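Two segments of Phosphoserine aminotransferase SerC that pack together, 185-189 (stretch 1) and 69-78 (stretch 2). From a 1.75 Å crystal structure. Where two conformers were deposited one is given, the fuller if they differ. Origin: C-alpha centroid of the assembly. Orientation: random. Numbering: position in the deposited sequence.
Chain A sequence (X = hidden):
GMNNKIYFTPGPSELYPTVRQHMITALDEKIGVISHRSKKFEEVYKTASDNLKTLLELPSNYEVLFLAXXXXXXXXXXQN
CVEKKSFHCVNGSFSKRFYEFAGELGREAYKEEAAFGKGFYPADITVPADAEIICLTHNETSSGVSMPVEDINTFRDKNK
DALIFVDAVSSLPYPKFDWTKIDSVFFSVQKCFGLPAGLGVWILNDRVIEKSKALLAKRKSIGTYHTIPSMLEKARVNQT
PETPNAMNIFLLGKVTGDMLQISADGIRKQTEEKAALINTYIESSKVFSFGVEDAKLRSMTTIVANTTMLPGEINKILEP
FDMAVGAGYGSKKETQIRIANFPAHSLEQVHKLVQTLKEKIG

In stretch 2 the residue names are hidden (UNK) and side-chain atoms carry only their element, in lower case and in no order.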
# COMPACT_ATOMS: atom_id res chain seq x y z
N VAL A 185 -4.06 -16.18 -9.63
CA VAL A 185 -5.18 -15.70 -8.82
C VAL A 185 -4.68 -14.57 -7.93
O VAL A 185 -3.50 -14.49 -7.59
CB VAL A 185 -5.83 -16.85 -8.00
CG1 VAL A 185 -4.92 -17.32 -6.88
CG2 VAL A 185 -7.20 -16.43 -7.45
N PHE A 186 -5.59 -13.67 -7.57
CA PHE A 186 -5.23 -12.57 -6.70
C PHE A 186 -6.35 -12.18 -5.79
O PHE A 186 -7.54 -12.46 -6.02
CB PHE A 186 -4.73 -11.36 -7.52
CG PHE A 186 -5.77 -10.80 -8.48
CD1 PHE A 186 -5.88 -11.29 -9.77
CD2 PHE A 186 -6.65 -9.81 -8.08
CE1 PHE A 186 -6.82 -10.79 -10.66
CE2 PHE A 186 -7.59 -9.31 -8.97
CZ PHE A 186 -7.68 -9.80 -10.26
N PHE A 187 -5.93 -11.56 -4.71
CA PHE A 187 -6.86 -11.03 -3.69
C PHE A 187 -6.24 -9.90 -2.93
O PHE A 187 -5.08 -9.52 -3.12
CB PHE A 187 -7.29 -12.14 -2.73
CG PHE A 187 -6.18 -12.76 -1.90
CD1 PHE A 187 -5.42 -13.81 -2.40
CD2 PHE A 187 -5.94 -12.34 -0.62
CE1 PHE A 187 -4.39 -14.40 -1.64
CE2 PHE A 187 -4.92 -12.92 0.16
CZ PHE A 187 -4.16 -13.97 -0.35
N SER A 188 -7.08 -9.30 -2.10
CA SER A 188 -6.58 -8.33 -1.10
C SER A 188 -7.10 -8.80 0.25
O SER A 188 -8.03 -9.62 0.32
CB SER A 188 -6.88 -6.88 -1.48
OG SER A 188 -8.23 -6.64 -1.68
N VAL A 189 -6.51 -8.31 1.31
CA VAL A 189 -6.68 -8.96 2.63
C VAL A 189 -7.87 -8.59 3.50
O VAL A 189 -8.10 -9.23 4.54
CB VAL A 189 -5.39 -8.83 3.49
CG1 VAL A 189 -4.18 -9.54 2.78
CG2 VAL A 189 -5.07 -7.34 3.85
N UNK A 69 -2.63 -3.37 -3.05
CA UNK A 69 -4.08 -3.55 -3.18
C UNK A 69 -4.40 -4.44 -4.36
O UNK A 69 -3.53 -4.71 -5.20
o UNK A 69 -4.27 -1.57 -4.65
c UNK A 69 -4.75 -2.16 -3.44
N UNK A 70 -5.64 -4.96 -4.43
CA UNK A 70 -6.05 -5.78 -5.59
C UNK A 70 -6.14 -4.89 -6.83
O UNK A 70 -5.83 -5.32 -7.95
c UNK A 70 -7.39 -6.54 -5.33
N UNK A 71 -6.53 -3.65 -6.61
CA UNK A 71 -6.66 -2.68 -7.71
C UNK A 71 -5.29 -2.43 -8.38
O UNK A 71 -5.15 -2.42 -9.61
c UNK A 71 -7.30 -1.36 -7.25
o UNK A 71 -8.59 -1.62 -6.66
c UNK A 71 -7.49 -0.36 -8.42
N UNK A 72 -4.26 -2.36 -7.55
CA UNK A 72 -2.91 -2.25 -8.07
C UNK A 72 -2.59 -3.47 -8.96
O UNK A 72 -2.02 -3.33 -10.05
c UNK A 72 -1.84 -2.17 -6.98
o UNK A 72 0.64 -2.07 -5.49
o UNK A 72 1.86 -1.91 -7.33
c UNK A 72 -0.49 -2.05 -7.62
c UNK A 72 0.75 -2.01 -6.73
N UNK A 73 -2.96 -4.65 -8.47
CA UNK A 73 -2.74 -5.91 -9.17
C UNK A 73 -3.45 -5.90 -10.56
O UNK A 73 -2.85 -6.31 -11.58
c UNK A 73 -3.06 -7.16 -8.33
c UNK A 73 -2.58 -8.21 -6.05
c UNK A 73 -2.10 -7.25 -7.14
c UNK A 73 -2.96 -8.43 -9.22
N UNK A 74 -4.66 -5.36 -10.62
CA UNK A 74 -5.31 -5.23 -11.96
C UNK A 74 -4.37 -4.49 -12.94
O UNK A 74 -4.13 -4.88 -14.07
c UNK A 74 -9.85 -5.39 -10.38
c UNK A 74 -11.12 -5.06 -9.92
c UNK A 74 -10.57 -2.76 -10.35
c UNK A 74 -8.95 -4.41 -10.85
c UNK A 74 -9.33 -3.09 -10.83
c UNK A 74 -11.45 -3.73 -9.88
c UNK A 74 -7.99 -6.42 -11.07
c UNK A 74 -7.76 -5.09 -11.29
c UNK A 74 -6.58 -4.43 -11.89
n UNK A 74 -9.25 -6.61 -10.52
N UNK A 75 -3.88 -3.35 -12.49
CA UNK A 75 -2.98 -2.53 -13.32
C UNK A 75 -1.71 -3.27 -13.71
O UNK A 75 -1.29 -3.26 -14.89
o UNK A 75 -2.01 2.03 -13.03
o UNK A 75 -0.45 0.94 -11.97
c UNK A 75 -2.64 -1.21 -12.61
c UNK A 75 -1.42 1.00 -12.73
c UNK A 75 -1.80 -0.27 -13.47
N UNK A 76 -1.09 -3.93 -12.72
CA UNK A 76 0.17 -4.65 -12.94
C UNK A 76 0.00 -5.83 -13.87
O UNK A 76 0.93 -6.19 -14.62
c UNK A 76 1.69 -2.75 -11.22
c UNK A 76 0.84 -5.09 -11.63
n UNK A 76 2.63 -0.15 -11.70
c UNK A 76 2.45 -0.53 -10.44
c UNK A 76 1.10 -3.99 -10.62
n UNK A 76 1.98 -1.74 -10.17
n UNK A 76 2.76 0.30 -9.43
N UNK A 77 -1.15 -6.49 -13.81
CA UNK A 77 -1.43 -7.59 -14.74
C UNK A 77 -1.35 -7.12 -16.19
O UNK A 77 -0.67 -7.73 -17.03
c UNK A 77 -2.74 -9.13 -13.22
c UNK A 77 -2.83 -8.27 -14.49
c UNK A 77 -3.29 -9.10 -15.73
c UNK A 77 -4.11 -9.56 -12.64
N UNK A 78 -2.00 -6.00 -16.47
CA UNK A 78 -2.03 -5.49 -17.85
C UNK A 78 -0.66 -4.97 -18.26
O UNK A 78 -0.16 -5.25 -19.38
c UNK A 78 -3.16 -4.46 -18.03
c UNK A 78 -5.63 -4.05 -17.45
c UNK A 78 -4.52 -5.09 -17.71
c UNK A 78 -3.18 -3.93 -19.48

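Position 69 has one side-chain carbon followed by one oxygen. It makes no contact with stretch 1, and its CA-to-CB bond points away. The oxygen accepts a hydrogen bond from the backbone N of position 72 at 3.0 Å, capping the start of the helix. This is Ser69, and the capping atom is its OG.

Position 70 has a single side-chain carbon, CB. It lies 3.7 Å from Ser188 OG and 4.3 Å from Phe186 CD2, at the edge of the ring. One carbon and nothing more is Ala70. Its CA is 5.2 Å from the CA of Ser188, so strand and helix come close here.

Position 71 has a carbon carrying one oxygen and one carbon. It points away and touches nothing on stretch 1. The fork of oxygen and carbon is Thr71.

Position 72 has three carbons in a row, the third carrying two oxygens. It is out of reach of the strand. A carboxylate on this length of chain is Glu72.

Position 73 has four carbons, forked at the first, with one arm two carbons long. The short arm sits over one face of the Phe186 ring. This is Ile73, with CG2 3.7 Å from Phe186 CG, a CH-pi contact.

Position 74 has one carbon, then fused five- and six-membered rings holding eight carbons and one nitrogen. Its CA-to-CB bond points sideways, but the ring comes nearer and meets the Phe186 ring rim to rim, the planes at 88°. Fused rings with one nitrogen are Trp74, with CD1 3.5 Å from Phe186 CZ.

Position 75 has three carbons and a terminal pair of oxygens, out of reach of stretch 1. It is Glu75.

Position 76 has three carbons, a nitrogen, then a carbon with two more nitrogens. It is out of reach of stretch 1. This guanidinium is Arg76. Its NE donates to Glu72 OE2 at 2.8 Å in a salt bridge, one turn back along the helix.

Position 77 has four carbons, forked at the first, with one two-carbon arm. That arm approaches Phe186. This is Ile77, with CD1 3.6 Å from Phe186 CE1.

Position 78 has the same forked four-carbon pattern but does not reach the strand. It is Ile78.

The contact centres on Phe186, whose ring touches Ala70, Ile73, Trp74 and Ile77. Ala70, Ile73 and Ile77 follow at steps of three and four, so they point toward the strand from one side of the helix; Trp74 starts out sideways and brings its ring edge in. Ser188 also points toward the helix and packs on Ala70. No hydrogen bond crosses between the stretches; packing of side chains dominates the contact.

Stretch 2, residues 69-78: SATEIWERII
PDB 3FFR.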